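Cytochrome P450 (Bacillus megaterium, PDB 5L92) acts as a heme-containing cytochrome P450 monooxygenase that binds corticosterone and oxidises steroids, probably inserting one atom of molecular oxygen into the substrate. Local coordinates at residues A110-I115 and E361-L366; K262-R267 and E331-D336; I279-R284 and I335-N340. All blocks are in the same frame, centred on the assembly; numbering follows the deposited sequence.

Contact 1 (A110-I115 and E361-L366)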
loop_
_atom_site.group_PDB
_atom_site.type_symbol
_atom_site.label_atom_id
_atom_site.label_comp_id
_atom_site.label_asym_id
_atom_site.label_seq_id
_atom_site.Cartn_x
_atom_site.Cartn_y
_atom_site.Cartn_z
ATOM N N ALA A 110 0.953 19.467 -8.604
ATOM C CA ALA A 110 2.080 20.324 -8.255
ATOM C C ALA A 110 3.369 19.542 -8.041
ATOM O O ALA A 110 4.462 20.093 -8.207
ATOM C CB ALA A 110 1.749 21.115 -6.983
ATOM N N TRP A 111 3.279 18.278 -7.639
ATOM C CA TRP A 111 4.487 17.507 -7.364
ATOM C C TRP A 111 5.084 16.843 -8.601
ATOM O O TRP A 111 6.177 16.273 -8.506
ATOM C CB TRP A 111 4.204 16.426 -6.325
ATOM C CG TRP A 111 4.111 16.938 -4.920
ATOM C CD1 TRP A 111 3.003 17.442 -4.295
ATOM C CD2 TRP A 111 5.171 16.989 -3.964
ATOM N NE1 TRP A 111 3.319 17.809 -3.011
ATOM C CE2 TRP A 111 4.646 17.543 -2.787
ATOM C CE3 TRP A 111 6.513 16.613 -3.989
ATOM C CZ2 TRP A 111 5.416 17.739 -1.650
ATOM C CZ3 TRP A 111 7.272 16.798 -2.861
ATOM C CH2 TRP A 111 6.723 17.362 -1.707
ATOM N N GLU A 112 4.416 16.913 -9.753
ATOM C CA GLU A 112 4.923 16.213 -10.933
ATOM C C GLU A 112 6.352 16.586 -11.272
ATOM O O GLU A 112 7.175 15.669 -11.461
ATOM C CB GLU A 112 4.009 16.462 -12.133
ATOM C CG GLU A 112 2.751 15.625 -12.120
ATOM C CD GLU A 112 2.135 15.485 -13.506
ATOM O OE1 GLU A 112 2.854 15.073 -14.458
ATOM O OE2 GLU A 112 0.931 15.805 -13.641
ATOM N N PRO A 113 6.728 17.875 -11.357
ATOM C CA PRO A 113 8.112 18.205 -11.750
ATOM C C PRO A 113 9.137 17.781 -10.722
ATOM O O PRO A 113 10.272 17.455 -11.096
ATOM C CB PRO A 113 8.086 19.739 -11.932
ATOM C CG PRO A 113 6.619 20.117 -11.981
ATOM C CD PRO A 113 5.938 19.084 -11.099
ATOM N N LYS A 114 8.786 17.795 -9.434
ATOM C CA LYS A 114 9.658 17.198 -8.429
ATOM C C LYS A 114 9.829 15.703 -8.694
ATOM O O LYS A 114 10.948 15.178 -8.699
ATOM C CB LYS A 114 9.100 17.428 -7.013
ATOM C CG LYS A 114 9.170 18.846 -6.518
ATOM C CD LYS A 114 8.651 18.991 -5.080
ATOM C CE LYS A 114 8.648 20.453 -4.656
ATOM N NZ LYS A 114 7.917 20.702 -3.372
ATOM N N ILE A 115 8.723 15.000 -8.916
ATOM C CA ILE A 115 8.804 13.554 -9.129
ATOM C C ILE A 115 9.648 13.255 -10.360
ATOM O O ILE A 115 10.501 12.356 -10.348
ATOM C CB ILE A 115 7.387 12.956 -9.229
ATOM C CG1 ILE A 115 6.698 13.055 -7.859
ATOM C CG2 ILE A 115 7.434 11.463 -9.677
ATOM C CD1 ILE A 115 5.179 13.068 -7.873
ATOM N N GLU A 361 3.172 9.272 -9.022
ATOM C CA GLU A 361 4.499 8.673 -8.844
ATOM C C GLU A 361 4.698 7.498 -9.803
ATOM O O GLU A 361 5.740 7.375 -10.455
ATOM C CB GLU A 361 4.698 8.189 -7.393
ATOM C CG GLU A 361 4.926 9.296 -6.318
ATOM C CD GLU A 361 4.723 8.800 -4.834
ATOM O OE1 GLU A 361 4.107 7.719 -4.571
ATOM O OE2 GLU A 361 5.186 9.515 -3.918
ATOM N N ALA A 362 3.726 6.602 -9.866
ATOM C CA ALA A 362 3.878 5.400 -10.691
ATOM C C ALA A 362 3.999 5.743 -12.179
ATOM O O ALA A 362 4.922 5.289 -12.864
ATOM C CB ALA A 362 2.692 4.477 -10.442
ATOM N N LYS A 363 3.056 6.529 -12.695
ATOM C CA LYS A 363 3.078 6.978 -14.092
ATOM C C LYS A 363 4.422 7.588 -14.489
ATOM O O LYS A 363 5.064 7.154 -15.447
ATOM C CB LYS A 363 1.954 7.996 -14.320
ATOM C CG LYS A 363 1.746 8.383 -15.781
ATOM C CD LYS A 363 0.750 9.533 -15.889
ATOM C CE LYS A 363 1.293 10.769 -15.224
ATOM N NZ LYS A 363 0.863 12.026 -15.901
ATOM N N ILE A 364 4.863 8.611 -13.760
ATOM C CA ILE A 364 6.083 9.314 -14.126
ATOM C C ILE A 364 7.267 8.357 -14.115
ATOM O O ILE A 364 8.088 8.350 -15.037
ATOM C CB ILE A 364 6.295 10.515 -13.176
ATOM C CG1 ILE A 364 5.211 11.558 -13.431
ATOM C CG2 ILE A 364 7.700 11.042 -13.299
ATOM C CD1 ILE A 364 5.206 12.767 -12.512
ATOM N N MET A 365 7.378 7.527 -13.079
ATOM C CA MET A 365 8.521 6.619 -13.031
ATOM C C MET A 365 8.427 5.561 -14.136
ATOM O O MET A 365 9.418 5.224 -14.781
ATOM C CB MET A 365 8.607 5.974 -11.659
ATOM C CG MET A 365 9.602 4.841 -11.510
ATOM S SD MET A 365 11.309 5.265 -11.814
ATOM C CE MET A 365 11.794 5.845 -10.175
ATOM N N LEU A 366 7.257 5.003 -14.345
ATOM C CA LEU A 366 7.172 3.901 -15.297
ATOM C C LEU A 366 7.354 4.386 -16.734
ATOM O O LEU A 366 8.030 3.720 -17.522
ATOM C CB LEU A 366 5.861 3.172 -15.135
ATOM C CG LEU A 366 5.779 2.307 -13.865
ATOM C CD1 LEU A 366 4.355 1.922 -13.585
ATOM C CD2 LEU A 366 6.672 1.096 -13.948
#

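Contact 2 (K262-R267 and E331-D336)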
loop_
_atom_site.group_PDB
_atom_site.type_symbol
_atom_site.label_atom_id
_atom_site.label_comp_id
_atom_site.label_asym_id
_atom_site.label_seq_id
_atom_site.Cartn_x
_atom_site.Cartn_y
_atom_site.Cartn_z
ATOM N N LYS A 262 5.034 -10.250 -22.442
ATOM C CA LYS A 262 5.685 -9.349 -23.382
ATOM C C LYS A 262 4.735 -8.804 -24.434
ATOM O O LYS A 262 4.990 -7.712 -24.958
ATOM C CB LYS A 262 6.870 -10.057 -24.038
ATOM C CG LYS A 262 7.941 -10.420 -23.037
ATOM C CD LYS A 262 8.459 -9.183 -22.338
ATOM C CE LYS A 262 9.906 -9.376 -21.908
ATOM N NZ LYS A 262 10.076 -10.696 -21.190
ATOM N N ALA A 263 3.632 -9.491 -24.741
ATOM C CA ALA A 263 2.689 -8.889 -25.685
ATOM C C ALA A 263 2.090 -7.605 -25.115
ATOM O O ALA A 263 1.877 -6.646 -25.857
ATOM C CB ALA A 263 1.574 -9.860 -26.083
ATOM N N SER A 264 1.794 -7.572 -23.803
ATOM C CA SER A 264 1.332 -6.328 -23.179
ATOM C C SER A 264 2.400 -5.248 -23.254
ATOM O O SER A 264 2.114 -4.101 -23.594
ATOM C CB SER A 264 0.934 -6.563 -21.712
ATOM O OG SER A 264 -0.261 -7.322 -21.607
ATOM N N PHE A 265 3.638 -5.605 -22.930
ATOM C CA PHE A 265 4.744 -4.670 -22.997
ATOM C C PHE A 265 4.936 -4.125 -24.417
ATOM O O PHE A 265 5.125 -2.921 -24.607
ATOM C CB PHE A 265 5.998 -5.373 -22.478
ATOM C CG PHE A 265 7.210 -4.482 -22.354
ATOM C CD1 PHE A 265 7.128 -3.257 -21.771
ATOM C CD2 PHE A 265 8.445 -4.912 -22.786
ATOM C CE1 PHE A 265 8.249 -2.457 -21.637
ATOM C CE2 PHE A 265 9.563 -4.114 -22.634
ATOM C CZ PHE A 265 9.457 -2.887 -22.072
ATOM N N GLU A 266 4.870 -4.992 -25.440
ATOM C CA GLU A 266 5.067 -4.479 -26.797
ATOM C C GLU A 266 3.948 -3.530 -27.173
ATOM O O GLU A 266 4.166 -2.555 -27.888
ATOM C CB GLU A 266 5.156 -5.615 -27.835
ATOM C CG GLU A 266 6.357 -6.513 -27.687
ATOM C CD GLU A 266 7.648 -5.751 -27.510
ATOM O OE1 GLU A 266 8.045 -5.030 -28.438
ATOM O OE2 GLU A 266 8.276 -5.864 -26.436
ATOM N N ARG A 267 2.746 -3.775 -26.672
ATOM C CA ARG A 267 1.649 -2.916 -27.056
ATOM C C ARG A 267 1.751 -1.571 -26.353
ATOM O O ARG A 267 1.575 -0.514 -26.969
ATOM C CB ARG A 267 0.333 -3.613 -26.758
ATOM C CG ARG A 267 -0.817 -2.734 -27.165
ATOM C CD ARG A 267 -2.157 -3.404 -27.077
ATOM N NE ARG A 267 -3.173 -2.405 -27.373
ATOM C CZ ARG A 267 -4.423 -2.440 -26.940
ATOM N NH1 ARG A 267 -4.851 -3.450 -26.178
ATOM N NH2 ARG A 267 -5.238 -1.447 -27.273
ATOM N N GLU A 331 -8.787 -13.677 -15.076
ATOM C CA GLU A 331 -7.442 -14.129 -14.883
ATOM C C GLU A 331 -6.476 -13.626 -15.974
ATOM O O GLU A 331 -5.343 -13.986 -16.002
ATOM C CB GLU A 331 -7.405 -15.645 -14.661
ATOM C CG GLU A 331 -8.398 -16.250 -13.636
ATOM C CD GLU A 331 -8.266 -15.817 -12.127
ATOM O OE1 GLU A 331 -7.234 -15.918 -11.513
ATOM O OE2 GLU A 331 -9.253 -15.450 -11.487
ATOM N N VAL A 332 -6.952 -12.755 -16.845
ATOM C CA VAL A 332 -6.156 -12.189 -17.891
ATOM C C VAL A 332 -5.806 -10.735 -17.712
ATOM O O VAL A 332 -6.642 -9.901 -17.580
ATOM C CB VAL A 332 -6.832 -12.365 -19.263
ATOM C CG1 VAL A 332 -6.001 -11.791 -20.359
ATOM C CG2 VAL A 332 -7.052 -13.819 -19.544
ATOM N N PHE A 333 -4.523 -10.486 -17.735
ATOM C CA PHE A 333 -3.972 -9.152 -17.679
ATOM C C PHE A 333 -4.226 -8.428 -19.008
ATOM O O PHE A 333 -3.756 -8.812 -20.020
ATOM C CB PHE A 333 -2.498 -9.210 -17.362
ATOM C CG PHE A 333 -1.859 -7.895 -17.182
ATOM C CD1 PHE A 333 -1.996 -7.195 -16.025
ATOM C CD2 PHE A 333 -1.091 -7.367 -18.163
ATOM C CE1 PHE A 333 -1.385 -6.001 -15.862
ATOM C CE2 PHE A 333 -0.484 -6.165 -18.012
ATOM C CZ PHE A 333 -0.627 -5.482 -16.862
ATOM N N LYS A 334 -4.983 -7.362 -18.967
ATOM C CA LYS A 334 -5.321 -6.607 -20.179
ATOM C C LYS A 334 -4.973 -5.136 -19.963
ATOM O O LYS A 334 -5.673 -4.443 -19.213
ATOM C CB LYS A 334 -6.807 -6.741 -20.512
ATOM C CG LYS A 334 -7.293 -8.149 -20.817
ATOM C CD LYS A 334 -8.788 -8.146 -21.229
ATOM C CE LYS A 334 -9.393 -9.538 -21.356
ATOM N NZ LYS A 334 -10.887 -9.481 -21.188
ATOM N N ILE A 335 -3.916 -4.636 -20.615
ATOM C CA ILE A 335 -3.506 -3.266 -20.297
ATOM C C ILE A 335 -4.592 -2.257 -20.621
ATOM O O ILE A 335 -4.504 -1.116 -20.170
ATOM C CB ILE A 335 -2.224 -2.784 -21.006
ATOM C CG1 ILE A 335 -2.352 -2.838 -22.543
ATOM C CG2 ILE A 335 -0.963 -3.467 -20.480
ATOM C CD1 ILE A 335 -1.148 -2.127 -23.252
ATOM N N ASP A 336 -5.580 -2.615 -21.449
ATOM C CA ASP A 336 -6.626 -1.680 -21.848
ATOM C C ASP A 336 -7.938 -1.962 -21.142
ATOM O O ASP A 336 -8.972 -1.426 -21.554
ATOM C CB ASP A 336 -6.825 -1.700 -23.381
ATOM C CG ASP A 336 -7.189 -3.094 -23.936
ATOM O OD1 ASP A 336 -6.890 -4.135 -23.316
ATOM O OD2 ASP A 336 -7.766 -3.139 -25.039
HETATM O O HOH W 1 -2.881 -6.407 -22.399
#

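Contact 3 (I279-R284 and I335-N340)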
loop_
_atom_site.group_PDB
_atom_site.type_symbol
_atom_site.label_atom_id
_atom_site.label_comp_id
_atom_site.label_asym_id
_atom_site.label_seq_id
_atom_site.Cartn_x
_atom_site.Cartn_y
_atom_site.Cartn_z
ATOM N N ILE A 279 -1.623 0.776 -15.509
ATOM C CA ILE A 279 -1.322 0.847 -14.093
ATOM C C ILE A 279 -2.554 0.470 -13.298
ATOM O O ILE A 279 -2.441 -0.151 -12.249
ATOM C CB ILE A 279 -0.781 2.249 -13.734
ATOM C CG1 ILE A 279 0.642 2.416 -14.254
ATOM C CG2 ILE A 279 -0.821 2.527 -12.216
ATOM C CD1 ILE A 279 1.153 3.880 -14.231
ATOM N N GLU A 280 -3.746 0.839 -13.776
ATOM C CA GLU A 280 -4.970 0.426 -13.110
ATOM C C GLU A 280 -5.154 -1.083 -13.179
ATOM O O GLU A 280 -5.717 -1.684 -12.249
ATOM C CB GLU A 280 -6.176 1.137 -13.722
ATOM C CG GLU A 280 -6.157 2.674 -13.588
ATOM C CD GLU A 280 -6.043 3.160 -12.123
ATOM O OE1 GLU A 280 -6.902 2.833 -11.280
ATOM O OE2 GLU A 280 -5.093 3.884 -11.826
ATOM N N GLU A 281 -4.687 -1.708 -14.260
ATOM C CA GLU A 281 -4.802 -3.148 -14.381
ATOM C C GLU A 281 -3.716 -3.871 -13.583
ATOM O O GLU A 281 -3.940 -5.000 -13.189
ATOM C CB GLU A 281 -4.841 -3.526 -15.881
ATOM C CG GLU A 281 -4.747 -5.002 -16.269
ATOM C CD GLU A 281 -5.992 -5.741 -15.931
ATOM O OE1 GLU A 281 -6.764 -5.205 -15.126
ATOM O OE2 GLU A 281 -6.232 -6.816 -16.485
ATOM N N VAL A 282 -2.595 -3.242 -13.241
ATOM C CA VAL A 282 -1.754 -3.831 -12.193
ATOM C C VAL A 282 -2.429 -3.715 -10.825
ATOM O O VAL A 282 -2.462 -4.682 -10.054
ATOM C CB VAL A 282 -0.360 -3.202 -12.179
ATOM C CG1 VAL A 282 0.494 -3.889 -11.132
ATOM C CG2 VAL A 282 0.298 -3.317 -13.557
ATOM N N LEU A 283 -2.989 -2.539 -10.502
ATOM C CA LEU A 283 -3.707 -2.405 -9.236
ATOM C C LEU A 283 -4.756 -3.497 -9.055
ATOM O O LEU A 283 -5.069 -3.884 -7.922
ATOM C CB LEU A 283 -4.394 -1.039 -9.152
ATOM C CG LEU A 283 -3.390 0.082 -8.908
ATOM C CD1 LEU A 283 -3.980 1.442 -9.268
ATOM C CD2 LEU A 283 -2.914 0.057 -7.433
ATOM N N ARG A 284 -5.333 -3.974 -10.143
ATOM C CA ARG A 284 -6.325 -5.055 -10.083
ATOM C C ARG A 284 -5.652 -6.423 -9.981
ATOM O O ARG A 284 -6.048 -7.265 -9.162
ATOM C CB ARG A 284 -7.219 -5.009 -11.344
ATOM C CG ARG A 284 -8.467 -5.891 -11.236
ATOM C CD ARG A 284 -9.120 -6.315 -12.594
ATOM N NE ARG A 284 -8.231 -7.028 -13.529
ATOM C CZ ARG A 284 -8.218 -8.347 -13.726
ATOM N NH1 ARG A 284 -9.025 -9.157 -13.064
ATOM N NH2 ARG A 284 -7.375 -8.871 -14.591
ATOM N N ILE A 335 -3.916 -4.636 -20.615
ATOM C CA ILE A 335 -3.506 -3.266 -20.297
ATOM C C ILE A 335 -4.592 -2.257 -20.621
ATOM O O ILE A 335 -4.504 -1.116 -20.170
ATOM C CB ILE A 335 -2.224 -2.784 -21.006
ATOM C CG1 ILE A 335 -2.352 -2.838 -22.543
ATOM C CG2 ILE A 335 -0.963 -3.467 -20.480
ATOM C CD1 ILE A 335 -1.148 -2.127 -23.252
ATOM N N ASP A 336 -5.580 -2.615 -21.449
ATOM C CA ASP A 336 -6.626 -1.680 -21.848
ATOM C C ASP A 336 -7.938 -1.962 -21.142
ATOM O O ASP A 336 -8.972 -1.426 -21.554
ATOM C CB ASP A 336 -6.825 -1.700 -23.381
ATOM C CG ASP A 336 -7.189 -3.094 -23.936
ATOM O OD1 ASP A 336 -6.890 -4.135 -23.316
ATOM O OD2 ASP A 336 -7.766 -3.139 -25.039
ATOM N N ARG A 337 -7.910 -2.756 -20.058
ATOM C CA ARG A 337 -9.126 -3.260 -19.430
ATOM C C ARG A 337 -10.115 -2.154 -19.098
ATOM O O ARG A 337 -9.777 -1.169 -18.426
ATOM C CB ARG A 337 -8.800 -4.049 -18.155
ATOM C CG ARG A 337 -10.052 -4.592 -17.502
ATOM C CD ARG A 337 -9.790 -5.555 -16.367
ATOM N NE ARG A 337 -9.156 -6.796 -16.796
ATOM C CZ ARG A 337 -9.820 -7.890 -17.134
ATOM N NH1 ARG A 337 -11.157 -7.905 -17.109
ATOM N NH2 ARG A 337 -9.145 -8.969 -17.492
ATOM N N LYS A 338 -11.358 -2.358 -19.538
ATOM C CA LYS A 338 -12.484 -1.433 -19.323
ATOM C C LYS A 338 -13.760 -2.253 -19.249
ATOM O O LYS A 338 -14.008 -3.106 -20.107
ATOM C CB LYS A 338 -12.636 -0.390 -20.434
ATOM C CG LYS A 338 -11.671 0.765 -20.358
ATOM C CD LYS A 338 -11.950 1.844 -21.441
ATOM C CE LYS A 338 -13.310 2.550 -21.228
ATOM N NZ LYS A 338 -13.431 3.862 -21.952
ATOM N N PRO A 339 -14.563 -2.045 -18.200
ATOM C CA PRO A 339 -14.317 -1.189 -17.038
ATOM C C PRO A 339 -13.271 -1.827 -16.105
ATOM O O PRO A 339 -12.833 -2.930 -16.345
ATOM C CB PRO A 339 -15.698 -1.110 -16.378
ATOM C CG PRO A 339 -16.283 -2.460 -16.656
ATOM C CD PRO A 339 -15.793 -2.839 -18.049
ATOM N N ASN A 340 -12.869 -1.120 -15.050
ATOM C CA ASN A 340 -11.924 -1.686 -14.095
ATOM C C ASN A 340 -12.201 -1.012 -12.747
ATOM O O ASN A 340 -11.495 -0.100 -12.299
ATOM C CB ASN A 340 -10.482 -1.488 -14.567
ATOM C CG ASN A 340 -9.444 -2.176 -13.649
ATOM O OD1 ASN A 340 -9.776 -2.775 -12.626
ATOM N ND2 ASN A 340 -8.196 -2.086 -14.032
#

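Contact 1 (A110-I115 and E361-L366)
Ile115 and Ile364 join two helices of the four-helix bundle typical of the cytochrome P450 fold: residues 112-125, corresponding to helix D, and residues 355-372, helix L, which follows the heme-thiolate cysteine Cys352. The two isoleucine side chains cross at about a right angle. CG2 is anti to the backbone N in both, which brings the two branch methyls together: CG2 of Ile115 lies 3.7 Å from CG2 of Ile364, and CB of Ile115 packs on Ile364 CD1. The delta methyl of Ile364 also meets Glu112, CD1 lying 3.7 Å from the Glu112 carbonyl O and 3.8 Å from its CG. One residue earlier on helix 355-372, Lys363 has CG anti to the backbone N (chi1 -172°) and a chain that bends at chi3 and chi4. Its NZ lies 3.9 Å from Glu112 OE1, a long salt bridge on the less buried flank of the seam. Deeper in, the side chain of Glu361, about 4 Å from the heme at the nearest atoms, has OE1 hydrogen-bonded to Thr247 OG1. Met365 and Ile364 also touch Thr119, one turn further along helix 112-125. The interface is therefore chiefly apolar, and at its heme-side end Ile115 CD1 rests 4.1 Å from Glu361 CG.

Contact 2 (K262-R267 and E331-D336)
Arg267 and Asp336 cross at about a right angle, linking helix 262-270, helix J of the P450 fold, to the loop that follows helix 317-320. The arginine is extended from CG to NE, with CG anti to the backbone N, and its NH1 donates a nearly straight hydrogen bond (170°) to Asp336 OD2 at 3.1 Å. The oxygen lies in the guanidinium plane, yet the N-H comes down on it from above the carboxylate, the two planes being 81° apart. Ile335 CD1 lies against the aliphatic part of Arg267, 4.0 Å from its CG, and Ile335 CG2 packs on Ser264 CB at 3.8 Å. Ser264 OG sits at the edge of the Phe333 ring, 3.5 Å from CD2. A water donates to this hydroxyl at 2.9 Å and accepts from Ile335 N at 2.7 Å; Ser264 OG is also hydrogen-bonded to Asp261. An alanine in place of Arg267 would probably leave Asp336 and Glu271 without their charged mate and open a gap beside Ile335 CD1 where CG and CD had packed. Because Arg267 NE has a second salt bridge, to Glu271, the guanidinium is shared between two acids, which probably limits its rotation and balances its positive charge.

Contact 3 (I279-R284 and I335-N340)
Glu281 OE2 is gripped by both arginines of the Glu-Arg-Arg triad, the P450 signature that pairs the ExxR motif of helix 275-285 (helix K) with Arg337 of the loop leading to the heme-binding segment. Arg337 NE donates to OE2 at 2.9 Å, on the syn side but tilted 32° out of the carboxylate plane, while Arg284 NH2 reaches the same oxygen from the opposite face of that plane at 3.0 Å. The backbone N of Lys334 is a further partner of OE2. Arg284 holds the acid side-on: its NE also bonds to Glu281 OE1, at 2.8 Å and close to straight (166°), which should keep the carboxylate from turning.

In the guanidinium groups of Arg284 and Arg337 each CZ lies over one face of the other group, toward its rim, with the planes 43° apart and the NH2 nitrogens 3.4 Å from each other. Both are donors and do not bond each other; the negative charge of the Glu281 they share probably offsets the repulsion. Backbone carbonyls take further N-H groups: Arg337 NH2 meets Val332 O and Asp329 O, Arg337 NH1 meets Glu328 O, and Arg284 NH1 meets His321 O and Pro330 O. Glu280, on the same helix, pairs through OE1 with Arg359 and is hydrogen-bonded there to His342. Beyond the cis peptide at Pro339, Asn340 lies over the helix with ND2 3.1 Å from Glu280 O. Its OD1 is buried without a polar partner, 3.6 Å from Arg284 CD.

Overall arrangement
Contacts 2 and 3 adjoin, their centres 10 Å apart, because the loop 331-340 packs first on helix 262-270 and then on helix 275-285, and both share Ile335 and Asp336. Contact 1 lies farther off, its centre 19 Å from contact 3 and 23 Å from contact 2, yet it touches contact 3 where Ile279 packs on Lys363 and Leu366 of helix 355-372. Along the chain 110-115 comes first, then the two helices, then the shared loop, and 361-366 last. Contacts 2 and 3 thus hold the loop that precedes Cys352 in sequence, and contact 1 the helix that follows it, against the helical framework.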